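Local coordinates for protein interleukin-1beta (Gallus gallus, PDB 2WRY) that probably acts as a secreted inflammatory cytokine of the interleukin-1 family, signalling through binding to the interleukin-1 receptor, at residues A[13-18]-A[41-46]; A[18-23]-A[30-35]; A[129-134]-A[143-148]; A[135-140]-A[152-157]. All blocks are in the same frame, centred on the assembly; numbering follows the deposited sequence.

Contact 1: A[13-18]-A[41-46]; sequences DIFDIN and SQKVRL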
loop_
_atom_site.group_PDB
_atom_site.type_symbol
_atom_site.label_atom_id
_atom_site.label_comp_id
_atom_site.label_asym_id
_atom_site.label_seq_id
_atom_site.Cartn_x
_atom_site.Cartn_y
_atom_site.Cartn_z
ATOM N N ASP A 13 -1.366 0.702 12.079
ATOM C CA ASP A 13 -2.217 1.804 11.661
ATOM C C ASP A 13 -1.437 2.606 10.629
ATOM O O ASP A 13 -0.206 2.636 10.673
ATOM C CB ASP A 13 -2.580 2.705 12.834
ATOM C CG ASP A 13 -3.694 2.146 13.656
ATOM O OD1 ASP A 13 -4.803 1.919 13.111
ATOM O OD2 ASP A 13 -3.441 1.929 14.850
ATOM N N ILE A 14 -2.150 3.270 9.725
ATOM C CA ILE A 14 -1.486 4.103 8.717
ATOM C C ILE A 14 -2.261 5.385 8.489
ATOM O O ILE A 14 -3.490 5.379 8.457
ATOM C CB ILE A 14 -1.315 3.339 7.381
ATOM C CG1 ILE A 14 -0.579 4.204 6.343
ATOM C CG2 ILE A 14 -2.671 2.809 6.865
ATOM C CD1 ILE A 14 -0.116 3.438 5.090
ATOM N N PHE A 15 -1.528 6.496 8.396
ATOM C CA PHE A 15 -2.101 7.776 8.012
ATOM C C PHE A 15 -1.152 8.370 6.984
ATOM O O PHE A 15 0.045 8.131 7.053
ATOM C CB PHE A 15 -2.132 8.732 9.213
ATOM C CG PHE A 15 -3.144 8.368 10.248
ATOM C CD1 PHE A 15 -4.429 8.902 10.192
ATOM C CD2 PHE A 15 -2.818 7.479 11.271
ATOM C CE1 PHE A 15 -5.396 8.572 11.161
ATOM C CE2 PHE A 15 -3.781 7.126 12.229
ATOM C CZ PHE A 15 -5.061 7.677 12.168
ATOM N N ASP A 16 -1.672 9.161 6.057
ATOM C CA ASP A 16 -0.766 9.940 5.211
ATOM C C ASP A 16 -0.262 11.155 5.970
ATOM O O ASP A 16 -0.685 11.394 7.112
ATOM C CB ASP A 16 -1.358 10.241 3.826
ATOM C CG ASP A 16 -2.429 11.314 3.822
ATOM O OD1 ASP A 16 -2.595 12.095 4.808
ATOM O OD2 ASP A 16 -3.145 11.378 2.779
ATOM N N ILE A 17 0.639 11.918 5.347
ATOM C CA ILE A 17 1.295 13.052 6.016
ATOM C C ILE A 17 0.367 14.235 6.328
ATOM O O ILE A 17 0.755 15.176 7.075
ATOM C CB ILE A 17 2.540 13.536 5.154
ATOM C CG1 ILE A 17 3.640 13.986 6.088
ATOM C CG2 ILE A 17 2.163 14.580 4.063
ATOM C CD1 ILE A 17 4.248 12.823 6.824
ATOM N N ASN A 18 -0.846 14.206 5.786
ATOM C CA ASN A 18 -1.844 15.205 6.097
ATOM C C ASN A 18 -2.930 14.629 6.996
ATOM O O ASN A 18 -4.010 15.207 7.120
ATOM C CB ASN A 18 -2.458 15.760 4.821
ATOM C CG ASN A 18 -3.181 17.069 5.063
ATOM O OD1 ASN A 18 -2.596 18.039 5.608
ATOM N ND2 ASN A 18 -4.432 17.129 4.650
ATOM N N SER A 41 -18.102 4.473 9.198
ATOM C CA SER A 41 -16.907 4.137 8.400
ATOM C C SER A 41 -15.778 3.647 9.281
ATOM O O SER A 41 -15.462 4.267 10.295
ATOM C CB SER A 41 -16.438 5.347 7.591
ATOM O OG SER A 41 -17.438 5.730 6.684
ATOM N N GLN A 42 -15.187 2.518 8.895
ATOM C CA GLN A 42 -14.209 1.845 9.725
ATOM C C GLN A 42 -12.814 1.990 9.120
ATOM O O GLN A 42 -12.573 1.594 7.969
ATOM C CB GLN A 42 -14.587 0.372 9.925
ATOM C CG GLN A 42 -15.871 0.249 10.738
ATOM C CD GLN A 42 -16.441 -1.160 10.819
ATOM O OE1 GLN A 42 -15.818 -2.133 10.402
ATOM N NE2 GLN A 42 -17.639 -1.271 11.395
ATOM N N LYS A 43 -11.917 2.566 9.911
ATOM C CA LYS A 43 -10.535 2.793 9.486
ATOM C C LYS A 43 -9.828 1.484 9.143
ATOM O O LYS A 43 -9.922 0.496 9.875
ATOM C CB LYS A 43 -9.801 3.530 10.623
ATOM C CG LYS A 43 -8.344 3.721 10.439
ATOM C CD LYS A 43 -7.830 4.703 11.477
ATOM C CE LYS A 43 -7.618 4.037 12.809
ATOM N NZ LYS A 43 -6.714 4.891 13.604
ATOM N N VAL A 44 -9.121 1.497 8.020
ATOM C CA VAL A 44 -8.358 0.361 7.575
ATOM C C VAL A 44 -7.008 0.283 8.297
ATOM O O VAL A 44 -6.319 1.295 8.419
ATOM C CB VAL A 44 -8.196 0.422 6.033
ATOM C CG1 VAL A 44 -7.036 -0.444 5.563
ATOM C CG2 VAL A 44 -9.524 0.056 5.362
ATOM N N ARG A 45 -6.663 -0.903 8.800
ATOM C CA ARG A 45 -5.301 -1.184 9.265
ATOM C C ARG A 45 -4.649 -2.079 8.223
ATOM O O ARG A 45 -5.353 -2.761 7.451
ATOM C CB ARG A 45 -5.284 -1.881 10.628
ATOM C CG ARG A 45 -5.693 -0.952 11.752
ATOM C CD ARG A 45 -4.785 -1.104 12.965
ATOM N NE ARG A 45 -4.754 -2.434 13.562
ATOM C CZ ARG A 45 -3.772 -2.895 14.342
ATOM N NH1 ARG A 45 -2.705 -2.142 14.630
ATOM N NH2 ARG A 45 -3.859 -4.125 14.838
ATOM N N LEU A 46 -3.323 -2.065 8.163
ATOM C CA LEU A 46 -2.608 -2.906 7.204
ATOM C C LEU A 46 -1.957 -4.078 7.911
ATOM O O LEU A 46 -1.322 -3.906 8.956
ATOM C CB LEU A 46 -1.526 -2.108 6.446
ATOM C CG LEU A 46 -2.002 -0.912 5.619
ATOM C CD1 LEU A 46 -0.825 -0.290 4.862
ATOM C CD2 LEU A 46 -3.129 -1.309 4.603
HETATM O O HOH W 1 -4.953 2.748 10.375
HETATM O O HOH W 2 -5.882 3.964 7.590
#

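Contact 2: A[18-23]-A[30-35]; sequences NQKCFV and LVALHL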
loop_
_atom_site.group_PDB
_atom_site.type_symbol
_atom_site.label_atom_id
_atom_site.label_comp_id
_atom_site.label_asym_id
_atom_site.label_seq_id
_atom_site.Cartn_x
_atom_site.Cartn_y
_atom_site.Cartn_z
ATOM N N ASN A 18 -0.846 14.206 5.786
ATOM C CA ASN A 18 -1.844 15.205 6.097
ATOM C C ASN A 18 -2.930 14.629 6.996
ATOM O O ASN A 18 -4.010 15.207 7.120
ATOM C CB ASN A 18 -2.458 15.760 4.821
ATOM C CG ASN A 18 -3.181 17.069 5.063
ATOM O OD1 ASN A 18 -2.596 18.039 5.608
ATOM N ND2 ASN A 18 -4.432 17.129 4.650
ATOM N N GLN A 19 -2.627 13.479 7.603
ATOM C CA GLN A 19 -3.481 12.813 8.607
ATOM C C GLN A 19 -4.771 12.234 8.044
ATOM O O GLN A 19 -5.730 12.008 8.798
ATOM C CB GLN A 19 -3.763 13.715 9.830
ATOM C CG GLN A 19 -2.494 14.424 10.393
ATOM C CD GLN A 19 -2.376 15.866 9.898
ATOM O OE1 GLN A 19 -3.334 16.635 9.973
ATOM N NE2 GLN A 19 -1.212 16.224 9.380
ATOM N N LYS A 20 -4.790 11.947 6.729
ATOM C CA LYS A 20 -5.883 11.152 6.177
ATOM C C LYS A 20 -5.639 9.657 6.461
ATOM O O LYS A 20 -4.501 9.180 6.429
ATOM C CB LYS A 20 -6.045 11.396 4.671
ATOM C CG LYS A 20 -6.325 12.843 4.359
ATOM C CD LYS A 20 -6.972 13.070 2.985
ATOM C CE LYS A 20 -6.111 12.541 1.819
ATOM N NZ LYS A 20 -4.801 13.273 1.708
ATOM N N CYS A 21 -6.703 8.924 6.787
ATOM C CA CYS A 21 -6.586 7.470 6.895
ATOM C C CYS A 21 -7.279 6.835 5.715
ATOM O O CYS A 21 -7.937 7.521 4.929
ATOM C CB CYS A 21 -7.210 6.946 8.179
ATOM S SG CYS A 21 -8.936 7.301 8.341
ATOM N N PHE A 22 -7.127 5.515 5.625
ATOM C CA PHE A 22 -7.767 4.726 4.555
ATOM C C PHE A 22 -9.102 4.149 5.052
ATOM O O PHE A 22 -9.219 3.686 6.204
ATOM C CB PHE A 22 -6.886 3.548 4.138
ATOM C CG PHE A 22 -5.574 3.913 3.484
ATOM C CD1 PHE A 22 -5.290 5.214 3.056
ATOM C CD2 PHE A 22 -4.616 2.921 3.308
ATOM C CE1 PHE A 22 -4.043 5.498 2.449
ATOM C CE2 PHE A 22 -3.390 3.179 2.690
ATOM C CZ PHE A 22 -3.100 4.478 2.262
ATOM N N VAL A 23 -10.104 4.179 4.183
ATOM C CA VAL A 23 -11.317 3.368 4.390
ATOM C C VAL A 23 -11.591 2.557 3.140
ATOM O O VAL A 23 -11.204 2.975 2.047
ATOM C CB VAL A 23 -12.588 4.191 4.815
ATOM C CG1 VAL A 23 -12.318 5.023 6.074
ATOM C CG2 VAL A 23 -13.162 5.033 3.665
ATOM N N LEU A 30 -9.919 1.503 -2.076
ATOM C CA LEU A 30 -9.656 2.295 -0.887
ATOM C C LEU A 30 -9.825 3.768 -1.217
ATOM O O LEU A 30 -9.486 4.211 -2.322
ATOM C CB LEU A 30 -8.220 2.104 -0.413
ATOM C CG LEU A 30 -7.798 0.787 0.203
ATOM C CD1 LEU A 30 -6.273 0.819 0.305
ATOM C CD2 LEU A 30 -8.442 0.538 1.558
ATOM N N VAL A 31 -10.322 4.529 -0.243
ATOM C CA VAL A 31 -10.284 5.988 -0.319
ATOM C C VAL A 31 -9.571 6.523 0.913
ATOM O O VAL A 31 -9.451 5.825 1.939
ATOM C CB VAL A 31 -11.690 6.638 -0.460
ATOM C CG1 VAL A 31 -12.392 6.156 -1.751
ATOM C CG2 VAL A 31 -12.528 6.401 0.747
ATOM N N ALA A 32 -9.077 7.753 0.802
ATOM C CA ALA A 32 -8.440 8.405 1.949
ATOM C C ALA A 32 -9.243 9.601 2.415
ATOM O O ALA A 32 -9.663 10.436 1.628
ATOM C CB ALA A 32 -7.010 8.801 1.615
ATOM N N LEU A 33 -9.467 9.688 3.720
ATOM C CA LEU A 33 -10.247 10.804 4.258
ATOM C C LEU A 33 -9.782 11.185 5.647
ATOM O O LEU A 33 -9.028 10.450 6.273
ATOM C CB LEU A 33 -11.754 10.518 4.241
ATOM C CG LEU A 33 -12.319 9.087 4.304
ATOM C CD1 LEU A 33 -11.713 8.303 5.415
ATOM C CD2 LEU A 33 -13.845 9.131 4.424
ATOM N N HIS A 34 -10.208 12.363 6.101
ATOM C CA HIS A 34 -10.053 12.720 7.500
ATOM C C HIS A 34 -11.283 12.113 8.170
ATOM O O HIS A 34 -12.397 12.599 8.004
ATOM C CB HIS A 34 -10.000 14.243 7.659
ATOM C CG HIS A 34 -8.879 14.883 6.914
ATOM N ND1 HIS A 34 -7.564 14.787 7.318
ATOM C CD2 HIS A 34 -8.875 15.630 5.785
ATOM C CE1 HIS A 34 -6.801 15.447 6.467
ATOM N NE2 HIS A 34 -7.569 15.950 5.517
ATOM N N LEU A 35 -11.088 10.997 8.855
ATOM C CA LEU A 35 -12.210 10.246 9.377
ATOM C C LEU A 35 -12.560 10.853 10.709
ATOM O O LEU A 35 -11.697 10.949 11.586
ATOM C CB LEU A 35 -11.845 8.769 9.561
ATOM C CG LEU A 35 -12.845 7.656 9.193
ATOM C CD1 LEU A 35 -12.613 6.451 10.085
ATOM C CD2 LEU A 35 -14.322 8.084 9.252
HETATM O O HOH W 3 -8.109 10.560 9.536
#

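Contact 3: A[129-134]-A[143-148]; sequences PGWFIC and VGITNQ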
loop_
_atom_site.group_PDB
_atom_site.type_symbol
_atom_site.label_atom_id
_atom_site.label_comp_id
_atom_site.label_asym_id
_atom_site.label_seq_id
_atom_site.Cartn_x
_atom_site.Cartn_y
_atom_site.Cartn_z
ATOM N N PRO A 129 8.463 -0.469 -10.850
ATOM C CA PRO A 129 9.454 0.387 -10.199
ATOM C C PRO A 129 9.267 1.856 -10.605
ATOM O O PRO A 129 8.924 2.146 -11.775
ATOM C CB PRO A 129 10.810 -0.168 -10.690
ATOM C CG PRO A 129 10.528 -1.497 -11.288
ATOM C CD PRO A 129 9.070 -1.629 -11.539
ATOM N N GLY A 130 9.447 2.769 -9.635
ATOM C CA GLY A 130 9.212 4.181 -9.904
ATOM C C GLY A 130 7.801 4.635 -9.619
ATOM O O GLY A 130 7.516 5.840 -9.635
ATOM N N TRP A 131 6.917 3.672 -9.317
ATOM C CA TRP A 131 5.529 3.963 -8.936
ATOM C C TRP A 131 5.307 3.730 -7.452
ATOM O O TRP A 131 5.778 2.731 -6.886
ATOM C CB TRP A 131 4.549 3.121 -9.769
ATOM C CG TRP A 131 4.574 3.587 -11.197
ATOM C CD1 TRP A 131 5.569 3.375 -12.129
ATOM C CD2 TRP A 131 3.555 4.339 -11.858
ATOM N NE1 TRP A 131 5.230 3.980 -13.326
ATOM C CE2 TRP A 131 3.995 4.572 -13.180
ATOM C CE3 TRP A 131 2.317 4.843 -11.456
ATOM C CZ2 TRP A 131 3.235 5.303 -14.094
ATOM C CZ3 TRP A 131 1.580 5.580 -12.331
ATOM C CH2 TRP A 131 2.030 5.790 -13.665
ATOM N N PHE A 132 4.634 4.693 -6.848
ATOM C CA PHE A 132 4.455 4.741 -5.405
ATOM C C PHE A 132 3.006 4.880 -5.016
ATOM O O PHE A 132 2.221 5.554 -5.698
ATOM C CB PHE A 132 5.212 5.949 -4.816
ATOM C CG PHE A 132 6.706 5.892 -4.975
ATOM C CD1 PHE A 132 7.524 5.579 -3.906
ATOM C CD2 PHE A 132 7.306 6.197 -6.202
ATOM C CE1 PHE A 132 8.924 5.523 -4.061
ATOM C CE2 PHE A 132 8.706 6.166 -6.339
ATOM C CZ PHE A 132 9.502 5.849 -5.268
ATOM N N ILE A 133 2.642 4.244 -3.900
ATOM C CA ILE A 133 1.270 4.359 -3.409
ATOM C C ILE A 133 1.004 5.801 -2.979
ATOM O O ILE A 133 1.807 6.400 -2.236
ATOM C CB ILE A 133 0.981 3.412 -2.219
ATOM C CG1 ILE A 133 1.220 1.946 -2.620
ATOM C CG2 ILE A 133 -0.453 3.670 -1.700
ATOM C CD1 ILE A 133 0.974 0.973 -1.498
ATOM N N CYS A 134 -0.083 6.373 -3.465
ATOM C CA CYS A 134 -0.357 7.780 -3.166
ATOM C C CYS A 134 -1.809 8.078 -2.859
ATOM O O CYS A 134 -2.721 7.346 -3.235
ATOM C CB CYS A 134 0.109 8.694 -4.312
ATOM S SG CYS A 134 -0.819 8.416 -5.838
ATOM N N VAL A 143 -7.273 5.824 -3.298
ATOM C CA VAL A 143 -5.830 5.589 -3.155
ATOM C C VAL A 143 -5.365 4.979 -4.471
ATOM O O VAL A 143 -6.025 4.091 -5.031
ATOM C CB VAL A 143 -5.524 4.642 -1.947
ATOM C CG1 VAL A 143 -4.027 4.447 -1.771
ATOM C CG2 VAL A 143 -6.122 5.226 -0.680
ATOM N N GLY A 144 -4.233 5.458 -4.967
ATOM C CA GLY A 144 -3.685 4.989 -6.258
ATOM C C GLY A 144 -2.185 4.845 -6.248
ATOM O O GLY A 144 -1.589 4.719 -5.181
ATOM N N ILE A 145 -1.601 4.799 -7.448
ATOM C CA ILE A 145 -0.147 4.839 -7.611
ATOM C C ILE A 145 0.242 5.961 -8.570
ATOM O O ILE A 145 -0.552 6.405 -9.437
ATOM C CB ILE A 145 0.509 3.489 -8.066
ATOM C CG1 ILE A 145 -0.211 2.905 -9.280
ATOM C CG2 ILE A 145 0.534 2.501 -6.878
ATOM C CD1 ILE A 145 0.498 1.712 -9.877
ATOM N N THR A 146 1.454 6.441 -8.373
ATOM C CA THR A 146 1.967 7.569 -9.154
ATOM C C THR A 146 3.460 7.412 -9.416
ATOM O O THR A 146 4.194 6.905 -8.565
ATOM C CB THR A 146 1.780 8.931 -8.397
ATOM O OG1 THR A 146 2.255 10.009 -9.217
ATOM C CG2 THR A 146 2.531 8.953 -7.060
ATOM N N ASN A 147 3.902 7.881 -10.594
ATOM C CA ASN A 147 5.363 7.978 -10.908
ATOM C C ASN A 147 5.897 9.419 -10.550
ATOM O O ASN A 147 7.031 9.787 -10.902
ATOM C CB ASN A 147 5.779 7.532 -12.281
ATOM C CG ASN A 147 5.030 8.248 -13.412
ATOM O OD1 ASN A 147 4.184 9.175 -13.098
ATOM N ND2 ASN A 147 5.300 7.852 -14.711
ATOM N N GLN A 148 5.050 10.218 -9.914
ATOM C CA GLN A 148 5.467 11.538 -9.424
ATOM C C GLN A 148 5.158 11.639 -7.892
ATOM O O GLN A 148 4.314 12.438 -7.501
ATOM C CB GLN A 148 4.734 12.649 -10.175
ATOM C CG GLN A 148 5.006 12.682 -11.702
ATOM C CD GLN A 148 4.332 13.877 -12.327
ATOM O OE1 GLN A 148 3.118 13.985 -12.329
ATOM N NE2 GLN A 148 5.124 14.800 -12.816
HETATM O O HOH W 4 9.153 7.929 -10.374
#

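Contact 4: A[135-140]-A[152-157]; sequences TSLQPR and VNIATY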
loop_
_atom_site.group_PDB
_atom_site.type_symbol
_atom_site.label_atom_id
_atom_site.label_comp_id
_atom_site.label_asym_id
_atom_site.label_seq_id
_atom_site.Cartn_x
_atom_site.Cartn_y
_atom_site.Cartn_z
ATOM N N THR A 135 -2.009 9.178 -2.148
ATOM C CA THR A 135 -3.349 9.700 -1.926
ATOM C C THR A 135 -3.485 11.061 -2.596
ATOM O O THR A 135 -2.494 11.739 -2.902
ATOM C CB THR A 135 -3.662 9.843 -0.413
ATOM O OG1 THR A 135 -2.818 10.848 0.161
ATOM C CG2 THR A 135 -3.469 8.486 0.287
ATOM N N SER A 136 -4.724 11.463 -2.809
ATOM C CA SER A 136 -4.996 12.763 -3.360
ATOM C C SER A 136 -4.786 13.807 -2.277
ATOM O O SER A 136 -4.848 13.502 -1.094
ATOM C CB SER A 136 -6.455 12.783 -3.797
ATOM O OG SER A 136 -6.819 14.050 -4.282
ATOM N N LEU A 137 -4.549 15.051 -2.679
ATOM C CA LEU A 137 -4.592 16.170 -1.724
ATOM C C LEU A 137 -6.008 16.410 -1.204
ATOM O O LEU A 137 -6.182 16.952 -0.100
ATOM C CB LEU A 137 -4.079 17.450 -2.384
ATOM C CG LEU A 137 -2.689 17.423 -3.044
ATOM C CD1 LEU A 137 -2.313 18.788 -3.646
ATOM C CD2 LEU A 137 -1.630 16.973 -2.074
ATOM N N GLN A 138 -7.008 16.009 -1.997
ATOM C CA GLN A 138 -8.425 16.148 -1.621
ATOM C C GLN A 138 -8.924 14.920 -0.868
ATOM O O GLN A 138 -8.506 13.811 -1.157
ATOM C CB GLN A 138 -9.298 16.368 -2.860
ATOM C CG GLN A 138 -9.195 17.761 -3.473
ATOM C CD GLN A 138 -7.820 18.075 -4.022
ATOM O OE1 GLN A 138 -7.189 17.235 -4.671
ATOM N NE2 GLN A 138 -7.333 19.292 -3.754
ATOM N N PRO A 139 -9.782 15.116 0.143
ATOM C CA PRO A 139 -10.345 13.937 0.799
ATOM C C PRO A 139 -11.353 13.151 -0.069
ATOM O O PRO A 139 -11.862 13.661 -1.070
ATOM C CB PRO A 139 -11.048 14.518 2.052
ATOM C CG PRO A 139 -11.244 15.943 1.786
ATOM C CD PRO A 139 -10.197 16.381 0.779
ATOM N N ARG A 140 -11.597 11.904 0.323
ATOM C CA ARG A 140 -12.623 11.043 -0.266
ATOM C C ARG A 140 -12.353 10.718 -1.740
ATOM O O ARG A 140 -13.287 10.570 -2.539
ATOM C CB ARG A 140 -14.038 11.634 -0.065
ATOM C CG ARG A 140 -14.373 12.078 1.367
ATOM C CD ARG A 140 -15.870 12.374 1.497
ATOM N NE ARG A 140 -16.202 13.794 1.356
ATOM C CZ ARG A 140 -17.420 14.305 1.567
ATOM N NH1 ARG A 140 -18.428 13.508 1.915
ATOM N NH2 ARG A 140 -17.639 15.613 1.434
ATOM N N VAL A 152 1.801 17.017 -6.123
ATOM C CA VAL A 152 0.331 17.184 -6.228
ATOM C C VAL A 152 -0.412 15.889 -5.889
ATOM O O VAL A 152 -1.465 15.545 -6.442
ATOM C CB VAL A 152 -0.131 17.776 -7.602
ATOM C CG1 VAL A 152 -1.515 18.386 -7.469
ATOM C CG2 VAL A 152 0.855 18.812 -8.107
ATOM N N ASN A 153 0.192 15.173 -4.957
ATOM C CA ASN A 153 -0.405 14.011 -4.277
ATOM C C ASN A 153 0.439 13.800 -3.024
ATOM O O ASN A 153 1.463 14.492 -2.817
ATOM C CB ASN A 153 -0.362 12.752 -5.167
ATOM C CG ASN A 153 1.053 12.349 -5.539
ATOM O OD1 ASN A 153 1.822 11.908 -4.695
ATOM N ND2 ASN A 153 1.403 12.510 -6.829
ATOM N N ILE A 154 0.036 12.849 -2.192
ATOM C CA ILE A 154 0.817 12.538 -0.998
ATOM C C ILE A 154 1.261 11.084 -1.147
ATOM O O ILE A 154 0.428 10.197 -1.336
ATOM C CB ILE A 154 -0.010 12.722 0.275
ATOM C CG1 ILE A 154 -0.327 14.215 0.472
ATOM C CG2 ILE A 154 0.729 12.144 1.474
ATOM C CD1 ILE A 154 -1.482 14.434 1.386
ATOM N N ALA A 155 2.563 10.842 -1.053
ATOM C CA ALA A 155 3.091 9.475 -1.162
ATOM C C ALA A 155 3.900 9.113 0.099
ATOM O O ALA A 155 4.656 8.159 0.093
ATOM C CB ALA A 155 3.940 9.292 -2.445
ATOM N N THR A 156 3.677 9.874 1.166
ATOM C CA THR A 156 4.418 9.755 2.423
ATOM C C THR A 156 3.419 9.465 3.540
ATOM O O THR A 156 2.382 10.166 3.654
ATOM C CB THR A 156 5.190 11.077 2.753
ATOM O OG1 THR A 156 6.076 11.415 1.665
ATOM C CG2 THR A 156 6.007 10.921 4.044
ATOM N N TYR A 157 3.766 8.462 4.353
ATOM C CA TYR A 157 2.868 7.912 5.395
ATOM C C TYR A 157 3.562 7.836 6.729
ATOM O O TYR A 157 4.791 7.825 6.827
ATOM C CB TYR A 157 2.370 6.492 4.988
ATOM C CG TYR A 157 1.668 6.508 3.658
ATOM C CD1 TYR A 157 0.293 6.838 3.550
ATOM C CD2 TYR A 157 2.395 6.305 2.491
ATOM C CE1 TYR A 157 -0.338 6.940 2.290
ATOM C CE2 TYR A 157 1.781 6.408 1.240
ATOM C CZ TYR A 157 0.438 6.727 1.138
ATOM O OH TYR A 157 -0.133 6.791 -0.120
HETATM O O HOH W 5 -4.149 15.463 -5.547
#

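Contact 1: A[13-18]-A[41-46]
Asp-13 is met by two basic side chains of segment 41-46, each turned differently against its carboxylate. Lys-43 crosses the Asp-13 side chain at about a right angle and brings NZ to 3.6 Å from Asp-13 OD1, a salt bridge. The bend at chi3 (80°) places Lys-43 CE beside the acid, 3.5 Å from Asp-13 OD1. Phe-15 also crosses Lys-43 nearly at a right angle, and its CZ lies 3.5 Å from Lys-43 NZ, leaving the ammonium near both the carboxylate and, obliquely, the ring. Arg-45 approaches with its aliphatic part instead, CG and CD lying against Asp-13 OD1. Its guanidinium plane is turned 49° from the carboxylate, and Arg-45 NH1 stays 4.1 Å from Asp-13 OD2, beyond a salt bridge.

In the beta-trefoil fold, strands 4-16 and 45-53 are antiparallel neighbours of the barrel; Leu-46 is still hydrogen-bonded through its backbone to Phe-12, but farther along the two chains separate and water enters. One water accepts from Ile-14 N at 2.9 Å and lies 2.8 Å from Val-44 O, also reaching Asp-13 OD1. A second water lies between Ile-14 O and Val-44 O.

On the buried side, Ile-14 CG1 is anti to the backbone N (chi1 -178°). Its CD1 meets Leu-46 CD1 at 3.8 Å, the two side chains slanting across one another beside Phe-22 and Ile-71.

Contact 2: A[18-23]-A[30-35]
Val-23 wedges its two methyls against side chains on one face of its partner strand in a beta hairpin, 21-26 with 29-33, consistent with one of the capping hairpins of the beta-trefoil. Val-23 CG2 meets Val-31 CG2 at 3.3 Å and Val-23 CG1 meets Leu-33 CD1 at 3.4 Å, both tighter than usual for carbon pairs. Leu-33 has a chi1 of 27°, well away from a staggered value, which fits this tight packing. Farther along the same face, Cys-21 SG lies against Leu-35 CB at 3.5 Å, while Leu-35 CG lies next to Val-23 CG1.

Phe-22 takes the other face. Ala-32 CB comes to the edge of its ring, near the ring plane, and Leu-30 CD1 lies 4.0 Å from Phe-22 CD2. Four backbone bonds, two each between Cys-21 and Leu-33 and between Val-23 and Val-31, fix this register, and the short strand segments run at 141° to each other, a marked twist away from strict antiparallel.

Lys-20 lays CG over a face of His-34, 3.6 Å from the ring centroid and 21° off its normal, a CH-pi contact. Its CE lies 3.9 Å from Ala-32 CB, and NZ makes a salt bridge with Asp-16 OD2 and a hydrogen bond to Ser-136 O. An alanine here would probably leave Asp-16 without this cationic mate and the imidazole freer to turn. Where the hairpin ends, a water donates to Gln-19 O at 2.9 Å and accepts from Leu-35 N.

Contact 3: A[129-134]-A[143-148]
Thr-146 O is gripped from the facing strand by Phe-132 N, a hydrogen bond of 2.8 Å, and by a CA-H...O contact from Trp-131 CA at 3.3 Å. Thr-146 N returns a bond to Phe-132 O. Two residues on, at the next hydrogen-bonded pair, Cys-134 N reaches Gly-144 O at 2.8 Å from 42° above the carbonyl plane, whereas Gly-144 N meets Cys-134 O at 3.0 Å within its plane. The unequal approach geometry accompanies a strongly twisted pair, whose axes run at 128° to each other.

Trp-131 and Asn-147 lie side by side and point the same way, their indole and amide planes stacked 28° apart. Asn-147 CB stands over the five-membered ring, 3.8 Å from its centroid, as a CH-pi contact, while Asn-147 ND2 lies 3.3 Å from Trp-131 CZ2. The benzo part of the indole is packed by Ile-145, CG1 being 3.9 Å from Trp-131 CE3. An alanine in place of Trp-131 would probably open a gap beside Ile-145 and leave the Asn-147 amide free to turn.

On the Cys-134 face, SG rests on Thr-146 CG2 at 3.6 Å. Thr-146 OG1, in turn, accepts from Gln-148 N in an ST turn just past the end of strand 144-146. Ile-133 CG2 packs on Val-143 CG1, and Phe-123 and Phe-110 also touch Ile-133. This short antiparallel ribbon is consistent with one of the hairpins that cap the barrel in the beta-trefoil fold.

Contact 4: A[135-140]-A[152-157]
Thr-135 and Ile-154 pair through two backbone bonds, Thr-135 N to Ile-154 O at 2.8 Å and Ile-154 N to Thr-135 O at 2.9 Å, a single antiparallel bridge between two loops. Thr-135 OG1 lies 3.4 Å from Ile-154 CB. The other branch, CG2, reaches toward Tyr-157 tip to tip, 3.8 Å from its OH and near the plane of the ring at its edge. Leu-137 touches different residues of the partner chain with its two branches: CD1 meets Val-152 CG1 at 3.9 Å and CD2 meets Ile-154 CG1 at 4.0 Å.

Further groups hold these in place. A chi1 of 66° sets Thr-135 OG1 between backbone N and carbonyl carbon, and it bonds to Asp-16 OD2. Ser-136 OG accepts from Gln-138 N in an ST turn. A water bridges Leu-137 N and Val-152 O, accepting from the former at 2.9 Å. Asn-153 is held at both ends of its amide, OD1 by Asp-150 N and ND2 by Gln-148 O. Tyr-157 OH makes a weak bond to Ile-133 O. The bridge thus joins the loop following strand 132-134 to the one entering strand 157-160, where cap meets barrel in a beta-trefoil.

From the N terminus, strand 4-16 enters contact 1, whose loop closes when the chain returns at 41-46. Contact 2 is nested inside that loop: its first segment starts at the shared Asn-18, just ahead of the hairpin of strands 21-26 and 29-33, and Phe-22 O probably bonds Val-44 N. Contacts 3 and 4 follow in series but cross each other: 143-148 returns to 129-134 to close contact 3 before 152-157 returns to 135-140 to close contact 4. Leu-30 O to Val-143 N probably joins contact 2 to contact 3, and Ala-32 O to Arg-140 N joins it to contact 4. Asp-16 connects contact 1 with contact 4, bringing together barrel strands, capping hairpins and the C-terminal strand 157-160.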